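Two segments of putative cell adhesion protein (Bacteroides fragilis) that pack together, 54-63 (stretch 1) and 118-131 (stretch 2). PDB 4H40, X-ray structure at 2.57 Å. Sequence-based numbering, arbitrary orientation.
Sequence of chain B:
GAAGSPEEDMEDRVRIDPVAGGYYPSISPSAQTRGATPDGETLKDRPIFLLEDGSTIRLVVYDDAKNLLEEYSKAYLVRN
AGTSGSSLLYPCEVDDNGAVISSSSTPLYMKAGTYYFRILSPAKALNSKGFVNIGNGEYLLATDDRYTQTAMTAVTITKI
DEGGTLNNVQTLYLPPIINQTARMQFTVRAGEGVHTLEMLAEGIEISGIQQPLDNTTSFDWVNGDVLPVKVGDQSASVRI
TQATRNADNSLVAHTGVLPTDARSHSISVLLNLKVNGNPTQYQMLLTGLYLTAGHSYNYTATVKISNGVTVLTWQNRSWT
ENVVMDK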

# COMPACT_ATOMS: atom_id res chain seq x y z
N GLY B 54 -20.93 23.74 -18.80
CA GLY B 54 -20.48 24.91 -18.05
C GLY B 54 -18.99 25.13 -18.03
O GLY B 54 -18.52 26.18 -17.57
N SER B 55 -18.22 24.15 -18.52
CA SER B 55 -16.76 24.25 -18.62
C SER B 55 -16.40 25.16 -19.78
O SER B 55 -17.24 25.44 -20.63
CB SER B 55 -16.12 22.87 -18.77
OG SER B 55 -16.36 22.30 -20.04
N THR B 56 -15.16 25.67 -19.78
CA THR B 56 -14.71 26.55 -20.85
C THR B 56 -13.54 25.93 -21.56
O THR B 56 -12.80 25.15 -20.96
CB THR B 56 -14.33 27.96 -20.33
OG1 THR B 56 -13.26 27.87 -19.39
CG2 THR B 56 -15.52 28.71 -19.72
N ILE B 57 -13.39 26.26 -22.86
CA ILE B 57 -12.26 25.81 -23.66
C ILE B 57 -11.63 27.04 -24.28
O ILE B 57 -12.35 27.97 -24.64
CB ILE B 57 -12.57 24.70 -24.72
CG1 ILE B 57 -13.40 25.19 -25.89
CG2 ILE B 57 -13.17 23.44 -24.13
CD1 ILE B 57 -12.62 25.18 -27.14
N ARG B 58 -10.30 27.07 -24.39
CA ARG B 58 -9.55 28.11 -25.09
C ARG B 58 -9.00 27.55 -26.40
O ARG B 58 -8.31 26.53 -26.40
CB ARG B 58 -8.39 28.70 -24.27
CG ARG B 58 -7.45 29.58 -25.11
CD ARG B 58 -6.44 30.37 -24.32
NE ARG B 58 -7.07 31.18 -23.28
CZ ARG B 58 -7.52 32.42 -23.44
NH1 ARG B 58 -7.40 33.03 -24.61
NH2 ARG B 58 -8.10 33.06 -22.44
N LEU B 59 -9.26 28.24 -27.49
CA LEU B 59 -8.73 27.87 -28.78
C LEU B 59 -7.49 28.73 -29.00
O LEU B 59 -7.62 29.95 -29.00
CB LEU B 59 -9.83 28.11 -29.83
CG LEU B 59 -9.68 27.50 -31.22
CD1 LEU B 59 -9.81 26.01 -31.19
CD2 LEU B 59 -10.76 28.03 -32.11
N VAL B 60 -6.29 28.10 -29.04
CA VAL B 60 -4.97 28.73 -29.23
C VAL B 60 -4.59 28.53 -30.71
O VAL B 60 -4.50 27.38 -31.15
CB VAL B 60 -3.86 28.17 -28.28
CG1 VAL B 60 -2.55 28.96 -28.40
CG2 VAL B 60 -4.32 28.11 -26.82
N VAL B 61 -4.42 29.64 -31.46
CA VAL B 61 -4.12 29.60 -32.89
C VAL B 61 -2.64 29.95 -33.15
O VAL B 61 -2.09 30.84 -32.51
CB VAL B 61 -5.08 30.50 -33.70
CG1 VAL B 61 -4.71 30.56 -35.18
CG2 VAL B 61 -6.52 30.02 -33.55
N TYR B 62 -2.03 29.20 -34.09
CA TYR B 62 -0.66 29.36 -34.58
C TYR B 62 -0.66 29.46 -36.11
O TYR B 62 -1.56 28.91 -36.75
CB TYR B 62 0.23 28.18 -34.14
CG TYR B 62 0.26 27.94 -32.65
CD1 TYR B 62 -0.64 27.08 -32.04
CD2 TYR B 62 1.24 28.53 -31.85
CE1 TYR B 62 -0.61 26.84 -30.67
CE2 TYR B 62 1.30 28.28 -30.48
CZ TYR B 62 0.38 27.43 -29.89
OH TYR B 62 0.43 27.20 -28.54
N ASP B 63 0.36 30.11 -36.72
CA ASP B 63 0.43 30.15 -38.18
C ASP B 63 1.03 28.82 -38.70
O ASP B 63 1.28 27.92 -37.89
CB ASP B 63 1.22 31.39 -38.68
CG ASP B 63 2.66 31.54 -38.21
OD1 ASP B 63 3.21 30.57 -37.65
OD2 ASP B 63 3.24 32.62 -38.44
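Stretch 2, residues 118-131: RILSPAKALNSKGF

What fills the apolar centre of the contact? Side chains on both faces of the paired strands do. On one face Leu59 lies beside Ile119, its CD1 3.4 Å from CD1 of Ile119, while CG2 of Ile119 is 3.9 Å from CD1 of Ile57. On the other face Val60 reaches two leucines: its CG2 is 3.9 Å from CD1 of Leu120, and its CG1 is 3.8 Å from CD1 of Leu126, which lies beyond the strand.

How do the backbones run? Strand 118-121 is extended and lies antiparallel to strand 56-62, at 155° between their N-to-C directions, with the axes 4.6 Å apart at their closest. Arg58 pairs with Leu120, Leu59 with Ile119 and Val60 with Arg118. Two reciprocal pairs of hydrogen bonds fix this register: Arg58 N to Leu120 O (2.8 Å) and Leu120 N to Arg58 O (3.2 Å), then Val60 N to Arg118 O and Arg118 N to Val60 O (both 2.9 Å).

What takes over where stretch 2 leaves the strand? A cis peptide bond precedes Pro122, and side chains of both stretches now join the hydrogen bonding. Ser121 OG donates to Thr56 O at 2.6 Å, and Ala123 N donates to Thr56 OG1 at 2.9 Å. Arg58 reaches along the following loop, giving NE to Lys124 O (2.8 Å) and NH2 to Ala123 O (3.3 Å), so its charged end is held by backbone carbonyls.

How is the far end closed? Tyr62 places CE1 3.6 Å from CG of Arg118. A water bridges the remaining gap, 2.7 Å from Tyr62 OH and 2.7 Å from Gly130 O, to which it donates. Gly130 ends a type I turn begun at Asn127, and its positive phi suits glycine.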

# COMPACT_ATOMS: atom_id res chain seq x y z
N ARG B 118 -4.33 24.48 -30.78
CA ARG B 118 -4.28 23.74 -29.51
C ARG B 118 -5.46 24.16 -28.66
O ARG B 118 -6.04 25.23 -28.88
CB ARG B 118 -2.95 23.98 -28.77
CG ARG B 118 -1.73 23.61 -29.57
CD ARG B 118 -0.56 23.30 -28.67
NE ARG B 118 0.19 22.18 -29.24
CZ ARG B 118 0.55 21.09 -28.59
NH1 ARG B 118 0.29 20.97 -27.30
NH2 ARG B 118 1.19 20.12 -29.21
N ILE B 119 -5.86 23.28 -27.73
CA ILE B 119 -6.99 23.50 -26.83
C ILE B 119 -6.53 23.35 -25.41
O ILE B 119 -5.67 22.52 -25.11
CB ILE B 119 -8.20 22.53 -27.09
CG1 ILE B 119 -8.41 22.12 -28.57
CG2 ILE B 119 -9.50 22.99 -26.39
CD1 ILE B 119 -8.83 23.19 -29.49
N LEU B 120 -7.15 24.14 -24.53
CA LEU B 120 -6.98 24.15 -23.08
C LEU B 120 -8.35 24.22 -22.44
O LEU B 120 -9.22 24.93 -22.96
CB LEU B 120 -6.13 25.34 -22.61
CG LEU B 120 -4.71 25.42 -23.10
CD1 LEU B 120 -4.28 26.83 -23.16
CD2 LEU B 120 -3.76 24.63 -22.22
N SER B 121 -8.54 23.52 -21.33
CA SER B 121 -9.79 23.58 -20.57
C SER B 121 -9.47 23.37 -19.10
O SER B 121 -8.89 22.34 -18.76
CB SER B 121 -10.82 22.58 -21.08
OG SER B 121 -12.04 22.73 -20.36
N PRO B 122 -9.73 24.37 -18.21
CA PRO B 122 -10.40 25.67 -18.43
C PRO B 122 -9.66 26.61 -19.40
O PRO B 122 -8.47 26.42 -19.65
CB PRO B 122 -10.44 26.29 -17.02
CG PRO B 122 -10.37 25.12 -16.10
CD PRO B 122 -9.43 24.18 -16.78
N ALA B 123 -10.39 27.63 -19.93
CA ALA B 123 -9.85 28.61 -20.87
C ALA B 123 -8.88 29.58 -20.18
O ALA B 123 -9.07 30.80 -20.24
CB ALA B 123 -10.99 29.37 -21.55
N LYS B 124 -7.85 29.01 -19.52
CA LYS B 124 -6.82 29.77 -18.79
C LYS B 124 -6.00 30.63 -19.75
O LYS B 124 -5.84 30.27 -20.92
CB LYS B 124 -5.90 28.83 -17.99
CG LYS B 124 -6.57 28.18 -16.79
CD LYS B 124 -5.54 27.51 -15.88
CE LYS B 124 -5.68 28.02 -14.47
NZ LYS B 124 -4.45 27.79 -13.68
N ALA B 125 -5.49 31.77 -19.26
CA ALA B 125 -4.68 32.69 -20.06
C ALA B 125 -3.27 32.14 -20.28
O ALA B 125 -2.69 31.50 -19.40
CB ALA B 125 -4.62 34.04 -19.38
N LEU B 126 -2.72 32.39 -21.47
CA LEU B 126 -1.37 31.95 -21.82
C LEU B 126 -0.35 32.84 -21.15
O LEU B 126 -0.54 34.06 -21.10
CB LEU B 126 -1.13 31.93 -23.33
CG LEU B 126 -2.06 31.04 -24.16
CD1 LEU B 126 -2.08 31.49 -25.60
CD2 LEU B 126 -1.69 29.59 -24.05
N ASN B 127 0.73 32.25 -20.62
CA ASN B 127 1.80 33.00 -19.99
C ASN B 127 2.83 33.44 -21.05
O ASN B 127 2.62 33.21 -22.25
CB ASN B 127 2.44 32.18 -18.84
CG ASN B 127 3.08 30.86 -19.22
OD1 ASN B 127 3.45 30.60 -20.37
ND2 ASN B 127 3.28 30.01 -18.24
N SER B 128 3.93 34.09 -20.62
CA SER B 128 5.00 34.60 -21.49
C SER B 128 5.66 33.51 -22.36
O SER B 128 6.02 33.77 -23.51
CB SER B 128 6.07 35.29 -20.65
OG SER B 128 6.55 34.46 -19.61
N LYS B 129 5.78 32.28 -21.82
CA LYS B 129 6.42 31.13 -22.48
C LYS B 129 5.47 30.38 -23.45
O LYS B 129 5.88 29.39 -24.06
CB LYS B 129 6.98 30.16 -21.41
CG LYS B 129 8.06 30.76 -20.49
CD LYS B 129 9.45 30.74 -21.11
CE LYS B 129 10.53 31.23 -20.17
NZ LYS B 129 11.85 31.33 -20.85
N GLY B 130 4.23 30.85 -23.60
CA GLY B 130 3.27 30.24 -24.51
C GLY B 130 2.43 29.11 -23.95
O GLY B 130 1.61 28.55 -24.69
N PHE B 131 2.64 28.75 -22.67
CA PHE B 131 1.82 27.73 -21.99
C PHE B 131 0.93 28.44 -20.95
O PHE B 131 0.69 29.64 -21.07
CB PHE B 131 2.67 26.59 -21.37
CG PHE B 131 1.91 25.35 -20.89
CD1 PHE B 131 0.90 24.78 -21.67
CD2 PHE B 131 2.21 24.75 -19.67
CE1 PHE B 131 0.22 23.62 -21.24
CE2 PHE B 131 1.53 23.59 -19.25
CZ PHE B 131 0.55 23.03 -20.05
O HOH W 1 2.54 28.16 -27.15